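Local coordinates for citrinin polyketide synthase (Monascus purpureus, PDB 5MPT), which assembles, as a multidomain fungal non-reducing polyketide synthase, the keto-aldehyde precursor of the mycotoxin citrinin, and in this C-methyltransferase domain methylates the growing chain, at residues L314-Q319 with A372-L377; D30-G35 with N183-Q188; P133-E138 with K179-A184. All coordinates share one frame; numbering follows the deposited sequence.

Contact 1 of 3, residues L314-Q319 with A372-L377; sequences LEMTEQ and ANIQRL. With EDO (1,2-ethanediol), chain D.
E315 and R376 form the hydrogen-bonded pair of an antiparallel run, with E315 N to R376 O and R376 N to E315 O both 3.0 Å. L314 with L377 and M316 with Q375 are the flanking non-hydrogen-bonded pairs, their side chains on the sheet face opposite to E315. There L314 CG packs on L377 CD2 at 3.8 Å, and the bent Q375 chain lays its amide between L314 CD2 and the M316 methyl. Where the strand ends, I374 O takes two donors from one side of its carbonyl plane, T317 N at 2.8 Å and the longer E318 N at 3.3 Å. T317 OG1, set between its backbone N and carbonyl carbon (chi1 44°), donates to N373 O at 2.9 Å from above that carbonyl's plane. R376, extended to NE, gives NH2 to N373 OD1 (2.8 Å) and NH1 to T365 O. Further out, Q375 OE1 accepts from N286 ND2, and NE2 reaches I182 O and N183 OD1. On the other face E315 OE1 meets H289 ND1, pairing two catalytic residues. The paired bonds to R376 thus hold one edge of the strand from which the E315 carboxylate reaches H289, and the buried Q375 amide has both ends satisfied.

Contact 2 of 3, residues D30-G35 with N183-Q188; sequences DFILNG and NAVWIQ
F31 opens the contact from helix 28-34, directing its CB toward helix 181-198, where it lies 4.1 Å from V185 CG1. Its ring reaches Q188: CE1 comes 3.7 Å from Q188 O and also touches Q188 CG, so that the ring atoms CD1 and CE1 touch both the backbone and the aliphatic part of the glutamine. The two side chains cross at about a right angle, although the ring and the Q188 amide are nearly coplanar. Q188 CG stands anti to its backbone N (chi1 -169°), which brings that methylene to the phenylalanine; beyond it the chain bends, and OE1 accepts a hydrogen bond from K223 NZ. The carbonyl of F31 also takes part, its O lying 3.7 Å from V185 CG2 while it accepts the helical bond from G35 N. Next in sequence, I32 sets CG1 4.0 Å from V185 CG1 and passes CD1 to W186 CZ2 at 4.4 Å. V185 CG1 in turn sits over the centre of one face of the neighbouring W186 ring, and I32 meets both the methyl and the indole. At G35, just past the helix, the two backbones come nearest, with G35 CA 5.5 Å from V185 CA; the glycine, without a side chain, lets its CA meet V185 CG2 directly at 4.0 Å. The segments run at 133° with their axes 9.0 Å apart. This is apolar helix-helix packing, in which a helix from the N-terminal part of the chain covers the helix that leads into the Rossmann-like methyltransferase core.

Contact 3 of 3, residues P133-E138 with K179-A184; sequences PLHAAE and KSPINA. With EDO (1,2-ethanediol), chain C.
S180 OG donates to E138 OE1 across a short 2.5 Å, on the syn side of the carboxylate and 15° out of its plane. E138 reaches this position by a bent side chain: CG lies between the backbone N and the carbonyl carbon (chi1 56°), and chi2 of -100° bends CD back. Its other oxygen, OE2, lies near I182 CG2 and accepts from Y40 OH and a water. That water also accepts a hydrogen bond from I182 N and sits in the plane of the H135 ring, 2.8 Å from ND1. The H135 side chain crosses P181 at about a right angle, and its CE1 lies 3.5 Å from P181 CG. NE2 gives a 3.0 Å bond to O2 of a 1,2-ethanediol, probably from the crystallisation liquor. A second water joins L134 O, A137 N and S180 OG, while L134 O itself touches P181 CD at 3.3 Å. S180 holds the N-cap position of helix 181-198, yet its hydroxyl serves E138 instead of capping. The start of helix 136-146 is thereby joined to that of helix 181-198, with Y40 and V44 of helix 40-62 against H135 and helix 167-178 against A137.

How the contacts relate
From the N terminus, helix 28-34 is the first element used, and contact 2 closes a loop of 147 mostly helical residues when it meets helix 181-198. Contact 3 starts within that loop, at 133-138, and after 40 residues ends on the same stretch of helix 181-198; the two share N183 and A184, and G35 O packs on P181 CB. Contact 1 follows in series, joining the neighbouring strands 309-316 and 375-381 of the mixed sheet. Helix 181-198 is the common element, since the Q375 side chain and L314 both reach it from the sheet. Helices from the N-terminal part are thereby tied to the sheet of the methyltransferase core.

Contact 1 of 3, residues L314-Q319 with A372-L377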
loop_
_atom_site.group_PDB
_atom_site.type_symbol
_atom_site.label_atom_id
_atom_site.label_comp_id
_atom_site.label_asym_id
_atom_site.label_seq_id
_atom_site.Cartn_x
_atom_site.Cartn_y
_atom_site.Cartn_z
ATOM N N LEU A 314 3.134 -7.696 -0.533
ATOM C CA LEU A 314 3.684 -6.544 0.169
ATOM C C LEU A 314 2.460 -5.763 0.595
ATOM O O LEU A 314 1.774 -5.196 -0.258
ATOM C CB LEU A 314 4.604 -5.710 -0.720
ATOM C CG LEU A 314 5.540 -4.747 0.024
ATOM C CD1 LEU A 314 6.563 -4.148 -0.929
ATOM C CD2 LEU A 314 4.790 -3.637 0.725
ATOM N N GLU A 315 2.139 -5.810 1.886
ATOM C CA GLU A 315 0.903 -5.233 2.392
ATOM C C GLU A 315 1.157 -4.341 3.581
ATOM O O GLU A 315 1.943 -4.673 4.475
ATOM C CB GLU A 315 -0.089 -6.329 2.804
ATOM C CG GLU A 315 -0.857 -6.886 1.657
ATOM C CD GLU A 315 -1.963 -5.961 1.211
ATOM O OE1 GLU A 315 -2.335 -5.038 1.983
ATOM O OE2 GLU A 315 -2.441 -6.140 0.075
ATOM N N MET A 316 0.472 -3.204 3.586
ATOM C CA MET A 316 0.457 -2.340 4.749
ATOM C C MET A 316 -0.391 -2.996 5.830
ATOM O O MET A 316 -1.587 -3.225 5.641
ATOM C CB MET A 316 -0.100 -0.978 4.366
ATOM C CG MET A 316 0.018 0.007 5.496
ATOM S SD MET A 316 -0.232 1.720 5.005
ATOM C CE MET A 316 1.447 2.214 4.579
ATOM N N THR A 317 0.240 -3.327 6.950
ATOM C CA THR A 317 -0.384 -4.140 7.979
ATOM C C THR A 317 -0.833 -3.310 9.176
ATOM O O THR A 317 -1.548 -3.824 10.038
ATOM C CB THR A 317 0.600 -5.247 8.399
ATOM O OG1 THR A 317 1.912 -4.678 8.561
ATOM C CG2 THR A 317 0.657 -6.317 7.337
ATOM N N GLU A 318 -0.411 -2.045 9.249
ATOM C CA GLU A 318 -0.851 -1.097 10.260
ATOM C C GLU A 318 -1.286 0.193 9.576
ATOM O O GLU A 318 -0.665 0.633 8.601
ATOM C CB GLU A 318 0.297 -0.864 11.238
ATOM C CG GLU A 318 -0.040 -0.210 12.543
ATOM C CD GLU A 318 1.150 -0.266 13.481
ATOM O OE1 GLU A 318 1.834 0.772 13.625
ATOM O OE2 GLU A 318 1.421 -1.359 14.036
ATOM N N GLN A 319 -2.354 0.808 10.087
ATOM C CA GLN A 319 -2.799 2.074 9.521
ATOM C C GLN A 319 -1.817 3.192 9.853
ATOM O O GLN A 319 -1.161 3.192 10.899
ATOM C CB GLN A 319 -4.201 2.438 10.032
ATOM C CG GLN A 319 -5.305 1.547 9.502
ATOM C CD GLN A 319 -6.613 1.768 10.221
ATOM O OE1 GLN A 319 -7.121 0.865 10.880
ATOM N NE2 GLN A 319 -7.171 2.977 10.100
ATOM N N ALA A 372 8.932 -1.972 11.182
ATOM C CA ALA A 372 8.745 -3.361 10.767
ATOM C C ALA A 372 7.309 -3.832 10.942
ATOM O O ALA A 372 6.959 -4.863 10.383
ATOM C CB ALA A 372 9.708 -4.279 11.546
ATOM N N ASN A 373 6.464 -3.092 11.665
ATOM C CA ASN A 373 5.052 -3.428 11.801
ATOM C C ASN A 373 4.170 -2.668 10.823
ATOM O O ASN A 373 2.984 -3.017 10.665
ATOM C CB ASN A 373 4.571 -3.161 13.233
ATOM C CG ASN A 373 5.320 -3.982 14.256
ATOM O OD1 ASN A 373 5.547 -5.174 14.067
ATOM N ND2 ASN A 373 5.743 -3.334 15.345
ATOM N N ILE A 374 4.725 -1.707 10.088
ATOM C CA ILE A 374 3.866 -0.857 9.256
ATOM C C ILE A 374 3.493 -1.562 7.963
ATOM O O ILE A 374 2.323 -1.555 7.556
ATOM C CB ILE A 374 4.534 0.499 8.974
ATOM C CG1 ILE A 374 4.785 1.251 10.283
ATOM C CG2 ILE A 374 3.677 1.326 8.035
ATOM C CD1 ILE A 374 5.704 2.452 10.112
ATOM N N GLN A 375 4.483 -2.101 7.261
ATOM C CA GLN A 375 4.269 -2.993 6.134
ATOM C C GLN A 375 5.054 -4.260 6.365
ATOM O O GLN A 375 6.035 -4.292 7.107
ATOM C CB GLN A 375 4.710 -2.388 4.803
ATOM C CG GLN A 375 4.226 -0.954 4.629
ATOM C CD GLN A 375 3.836 -0.657 3.222
ATOM O OE1 GLN A 375 2.860 -1.220 2.712
ATOM N NE2 GLN A 375 4.577 0.194 2.561
ATOM N N ARG A 376 4.626 -5.299 5.666
ATOM C CA ARG A 376 5.292 -6.578 5.705
ATOM C C ARG A 376 5.308 -7.179 4.316
ATOM O O ARG A 376 4.375 -6.990 3.527
ATOM C CB ARG A 376 4.600 -7.541 6.654
ATOM C CG ARG A 376 4.566 -7.076 8.064
ATOM C CD ARG A 376 4.097 -8.161 8.985
ATOM N NE ARG A 376 3.715 -7.599 10.260
ATOM C CZ ARG A 376 4.532 -7.403 11.291
ATOM N NH1 ARG A 376 5.827 -7.758 11.232
ATOM N NH2 ARG A 376 4.042 -6.830 12.393
ATOM N N LEU A 377 6.369 -7.937 4.026
ATOM C CA LEU A 377 6.266 -8.986 3.032
ATOM C C LEU A 377 5.634 -10.200 3.696
ATOM O O LEU A 377 6.051 -10.631 4.774
ATOM C CB LEU A 377 7.616 -9.368 2.440
ATOM C CG LEU A 377 8.429 -8.314 1.685
ATOM C CD1 LEU A 377 9.815 -8.875 1.313
ATOM C CD2 LEU A 377 7.665 -7.832 0.482
HETATM C C1 EDO D . -6.137 -2.320 9.910
HETATM O O1 EDO D . -6.854 -3.483 10.333
HETATM C C2 EDO D . -4.654 -2.652 9.989
HETATM O O2 EDO D . -4.428 -3.368 11.209
HETATM O O HOH W 1 4.729 -0.113 15.212
#

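Contact 2 of 3, residues D30-G35 with N183-Q188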
loop_
_atom_site.group_PDB
_atom_site.type_symbol
_atom_site.label_atom_id
_atom_site.label_comp_id
_atom_site.label_asym_id
_atom_site.label_seq_id
_atom_site.Cartn_x
_atom_site.Cartn_y
_atom_site.Cartn_z
ATOM N N ASP A 30 17.568 -4.148 9.091
ATOM C CA ASP A 30 18.638 -3.632 8.249
ATOM C C ASP A 30 18.094 -2.892 7.043
ATOM O O ASP A 30 18.652 -1.863 6.649
ATOM C CB ASP A 30 19.545 -4.762 7.749
ATOM C CG ASP A 30 20.295 -5.499 8.877
ATOM O OD1 ASP A 30 21.138 -4.882 9.550
ATOM O OD2 ASP A 30 20.084 -6.720 9.049
ATOM N N PHE A 31 17.050 -3.435 6.389
ATOM C CA PHE A 31 16.487 -2.732 5.237
ATOM C C PHE A 31 15.841 -1.416 5.652
ATOM O O PHE A 31 15.968 -0.418 4.942
ATOM C CB PHE A 31 15.473 -3.621 4.474
ATOM C CG PHE A 31 16.131 -4.617 3.576
ATOM C CD1 PHE A 31 16.537 -4.247 2.309
ATOM C CD2 PHE A 31 16.474 -5.854 4.044
ATOM C CE1 PHE A 31 17.195 -5.089 1.525
ATOM C CE2 PHE A 31 17.137 -6.735 3.230
ATOM C CZ PHE A 31 17.496 -6.342 1.967
ATOM N N ILE A 32 15.195 -1.392 6.823
ATOM C CA ILE A 32 14.546 -0.186 7.326
ATOM C C ILE A 32 15.582 0.908 7.574
ATOM O O ILE A 32 15.404 2.065 7.173
ATOM C CB ILE A 32 13.752 -0.542 8.597
ATOM C CG1 ILE A 32 12.522 -1.374 8.223
ATOM C CG2 ILE A 32 13.335 0.715 9.366
ATOM C CD1 ILE A 32 11.889 -2.038 9.404
ATOM N N LEU A 33 16.688 0.559 8.237
ATOM C CA LEU A 33 17.734 1.542 8.495
ATOM C C LEU A 33 18.400 2.000 7.199
ATOM O O LEU A 33 18.569 3.204 6.967
ATOM C CB LEU A 33 18.770 0.962 9.457
ATOM C CG LEU A 33 19.874 1.919 9.918
ATOM C CD1 LEU A 33 19.400 3.053 10.785
ATOM C CD2 LEU A 33 20.937 1.059 10.639
ATOM N N ASN A 34 18.819 1.055 6.359
ATOM C CA ASN A 34 19.516 1.411 5.127
ATOM C C ASN A 34 18.658 2.280 4.229
ATOM O O ASN A 34 19.150 3.217 3.584
ATOM C CB ASN A 34 19.940 0.140 4.400
ATOM C CG ASN A 34 20.191 0.375 2.925
ATOM O OD1 ASN A 34 19.270 0.289 2.097
ATOM N ND2 ASN A 34 21.444 0.676 2.582
ATOM N N GLY A 35 17.387 1.970 4.155
ATOM C CA GLY A 35 16.474 2.692 3.302
ATOM C C GLY A 35 15.981 3.992 3.849
ATOM O O GLY A 35 15.100 4.570 3.221
ATOM N N ASN A 183 7.609 2.732 1.109
ATOM C CA ASN A 183 7.391 1.634 0.176
ATOM C C ASN A 183 8.684 0.997 -0.335
ATOM O O ASN A 183 8.737 -0.222 -0.503
ATOM C CB ASN A 183 6.587 2.124 -1.015
ATOM C CG ASN A 183 5.130 2.289 -0.684
ATOM O OD1 ASN A 183 4.489 1.389 -0.150
ATOM N ND2 ASN A 183 4.605 3.456 -0.956
ATOM N N ALA A 184 9.700 1.795 -0.642
ATOM C CA ALA A 184 10.916 1.260 -1.257
ATOM C C ALA A 184 11.625 0.259 -0.364
ATOM O O ALA A 184 12.238 -0.684 -0.867
ATOM C CB ALA A 184 11.861 2.390 -1.637
ATOM N N VAL A 185 11.537 0.420 0.951
ATOM C CA VAL A 185 12.260 -0.463 1.865
ATOM C C VAL A 185 11.909 -1.917 1.573
ATOM O O VAL A 185 12.790 -2.777 1.390
ATOM C CB VAL A 185 11.936 -0.082 3.322
ATOM C CG1 VAL A 185 12.072 -1.311 4.263
ATOM C CG2 VAL A 185 12.831 1.047 3.748
ATOM N N TRP A 186 10.614 -2.217 1.541
ATOM C CA TRP A 186 10.184 -3.599 1.399
ATOM C C TRP A 186 10.271 -4.101 -0.036
ATOM O O TRP A 186 10.442 -5.303 -0.237
ATOM C CB TRP A 186 8.759 -3.758 1.937
ATOM C CG TRP A 186 8.768 -3.723 3.427
ATOM C CD1 TRP A 186 9.081 -4.748 4.272
ATOM C CD2 TRP A 186 8.514 -2.583 4.254
ATOM N NE1 TRP A 186 9.026 -4.326 5.578
ATOM C CE2 TRP A 186 8.666 -3.006 5.594
ATOM C CE3 TRP A 186 8.128 -1.262 3.998
ATOM C CZ2 TRP A 186 8.489 -2.156 6.661
ATOM C CZ3 TRP A 186 7.971 -0.428 5.051
ATOM C CH2 TRP A 186 8.128 -0.880 6.376
ATOM N N ILE A 187 10.229 -3.202 -1.020
ATOM C CA ILE A 187 10.528 -3.584 -2.395
ATOM C C ILE A 187 11.985 -3.990 -2.510
ATOM O O ILE A 187 12.321 -5.002 -3.126
ATOM C CB ILE A 187 10.174 -2.433 -3.361
ATOM C CG1 ILE A 187 8.667 -2.123 -3.307
ATOM C CG2 ILE A 187 10.588 -2.802 -4.782
ATOM C CD1 ILE A 187 8.224 -0.886 -4.150
ATOM N N GLN A 188 12.877 -3.205 -1.901
ATOM C CA GLN A 188 14.284 -3.568 -1.902
ATOM C C GLN A 188 14.492 -4.895 -1.198
ATOM O O GLN A 188 15.294 -5.711 -1.635
ATOM C CB GLN A 188 15.088 -2.442 -1.241
ATOM C CG GLN A 188 16.571 -2.562 -1.393
ATOM C CD GLN A 188 17.064 -2.176 -2.775
ATOM O OE1 GLN A 188 16.790 -1.071 -3.257
ATOM N NE2 GLN A 188 17.801 -3.093 -3.427
#

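Contact 3 of 3, residues P133-E138 with K179-A184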
loop_
_atom_site.group_PDB
_atom_site.type_symbol
_atom_site.label_atom_id
_atom_site.label_comp_id
_atom_site.label_asym_id
_atom_site.label_seq_id
_atom_site.Cartn_x
_atom_site.Cartn_y
_atom_site.Cartn_z
ATOM N N PRO A 133 13.426 15.404 3.073
ATOM C CA PRO A 133 13.246 15.355 1.610
ATOM C C PRO A 133 13.051 13.954 1.038
ATOM O O PRO A 133 12.457 13.818 -0.035
ATOM C CB PRO A 133 14.530 16.008 1.079
ATOM C CG PRO A 133 15.552 15.800 2.182
ATOM C CD PRO A 133 14.770 15.911 3.459
ATOM N N LEU A 134 13.570 12.910 1.678
ATOM C CA LEU A 134 13.388 11.585 1.113
ATOM C C LEU A 134 11.936 11.145 1.185
ATOM O O LEU A 134 11.520 10.294 0.392
ATOM C CB LEU A 134 14.263 10.570 1.835
ATOM C CG LEU A 134 15.748 10.890 1.816
ATOM C CD1 LEU A 134 16.435 9.831 2.602
ATOM C CD2 LEU A 134 16.284 10.922 0.398
ATOM N N HIS A 135 11.158 11.725 2.105
ATOM C CA HIS A 135 9.756 11.371 2.279
ATOM C C HIS A 135 8.852 12.432 1.704
ATOM O O HIS A 135 7.676 12.500 2.069
ATOM C CB HIS A 135 9.455 11.133 3.763
ATOM C CG HIS A 135 10.510 10.333 4.453
ATOM N ND1 HIS A 135 10.665 8.988 4.214
ATOM C CD2 HIS A 135 11.499 10.688 5.311
ATOM C CE1 HIS A 135 11.693 8.535 4.912
ATOM N NE2 HIS A 135 12.225 9.553 5.581
ATOM N N ALA A 136 9.359 13.214 0.749
ATOM C CA ALA A 136 8.610 14.353 0.250
ATOM C C ALA A 136 7.313 13.938 -0.416
ATOM O O ALA A 136 6.303 14.648 -0.284
ATOM C CB ALA A 136 9.460 15.169 -0.726
ATOM N N ALA A 137 7.317 12.832 -1.161
ATOM C CA ALA A 137 6.205 12.556 -2.062
ATOM C C ALA A 137 4.884 12.437 -1.310
ATOM O O ALA A 137 3.881 12.990 -1.747
ATOM C CB ALA A 137 6.489 11.291 -2.887
ATOM N N GLU A 138 4.848 11.690 -0.200
ATOM C CA GLU A 138 3.590 11.494 0.508
ATOM C C GLU A 138 3.145 12.752 1.218
ATOM O O GLU A 138 1.948 12.926 1.480
ATOM C CB GLU A 138 3.687 10.371 1.529
ATOM C CG GLU A 138 4.781 10.522 2.558
ATOM C CD GLU A 138 5.987 9.687 2.220
ATOM O OE1 GLU A 138 6.402 9.730 1.033
ATOM O OE2 GLU A 138 6.499 9.040 3.150
ATOM N N LYS A 179 9.576 5.497 -4.847
ATOM C CA LYS A 179 10.737 6.182 -4.295
ATOM C C LYS A 179 10.670 6.389 -2.786
ATOM O O LYS A 179 11.703 6.282 -2.113
ATOM C CB LYS A 179 10.939 7.543 -4.972
ATOM C CG LYS A 179 11.208 7.461 -6.451
ATOM C CD LYS A 179 11.563 8.816 -7.071
ATOM C CE LYS A 179 11.534 8.761 -8.605
ATOM N NZ LYS A 179 10.442 7.868 -9.154
ATOM N N SER A 180 9.507 6.710 -2.246
ATOM C CA SER A 180 9.380 6.933 -0.814
ATOM C C SER A 180 9.856 5.709 -0.034
ATOM O O SER A 180 9.368 4.594 -0.272
ATOM C CB SER A 180 7.943 7.242 -0.433
ATOM O OG SER A 180 7.606 8.555 -0.825
ATOM N N PRO A 181 10.787 5.885 0.919
ATOM C CA PRO A 181 11.236 4.759 1.745
ATOM C C PRO A 181 10.107 3.915 2.326
ATOM O O PRO A 181 10.248 2.697 2.412
ATOM C CB PRO A 181 12.068 5.463 2.833
ATOM C CG PRO A 181 12.664 6.610 2.129
ATOM C CD PRO A 181 11.520 7.124 1.247
ATOM N N ILE A 182 8.968 4.514 2.685
ATOM C CA ILE A 182 7.898 3.748 3.318
ATOM C C ILE A 182 7.441 2.598 2.425
ATOM O O ILE A 182 6.949 1.577 2.919
ATOM C CB ILE A 182 6.718 4.684 3.674
ATOM C CG1 ILE A 182 5.624 3.960 4.464
ATOM C CG2 ILE A 182 6.051 5.259 2.413
ATOM C CD1 ILE A 182 6.045 3.440 5.784
ATOM N N ASN A 183 7.609 2.732 1.109
ATOM C CA ASN A 183 7.391 1.634 0.176
ATOM C C ASN A 183 8.684 0.997 -0.335
ATOM O O ASN A 183 8.737 -0.222 -0.503
ATOM C CB ASN A 183 6.587 2.124 -1.015
ATOM C CG ASN A 183 5.130 2.289 -0.684
ATOM O OD1 ASN A 183 4.489 1.389 -0.150
ATOM N ND2 ASN A 183 4.605 3.456 -0.956
ATOM N N ALA A 184 9.700 1.795 -0.642
ATOM C CA ALA A 184 10.916 1.260 -1.257
ATOM C C ALA A 184 11.625 0.259 -0.364
ATOM O O ALA A 184 12.238 -0.684 -0.867
ATOM C CB ALA A 184 11.861 2.390 -1.637
HETATM C C1 EDO C . 16.361 9.261 7.700
HETATM O O1 EDO C . 16.221 9.164 9.117
HETATM C C2 EDO C . 15.380 10.296 7.173
HETATM O O2 EDO C . 14.128 10.152 7.866
HETATM O O HOH W 2 9.288 10.598 -1.520
HETATM O O HOH W 3 8.756 7.383 2.875
#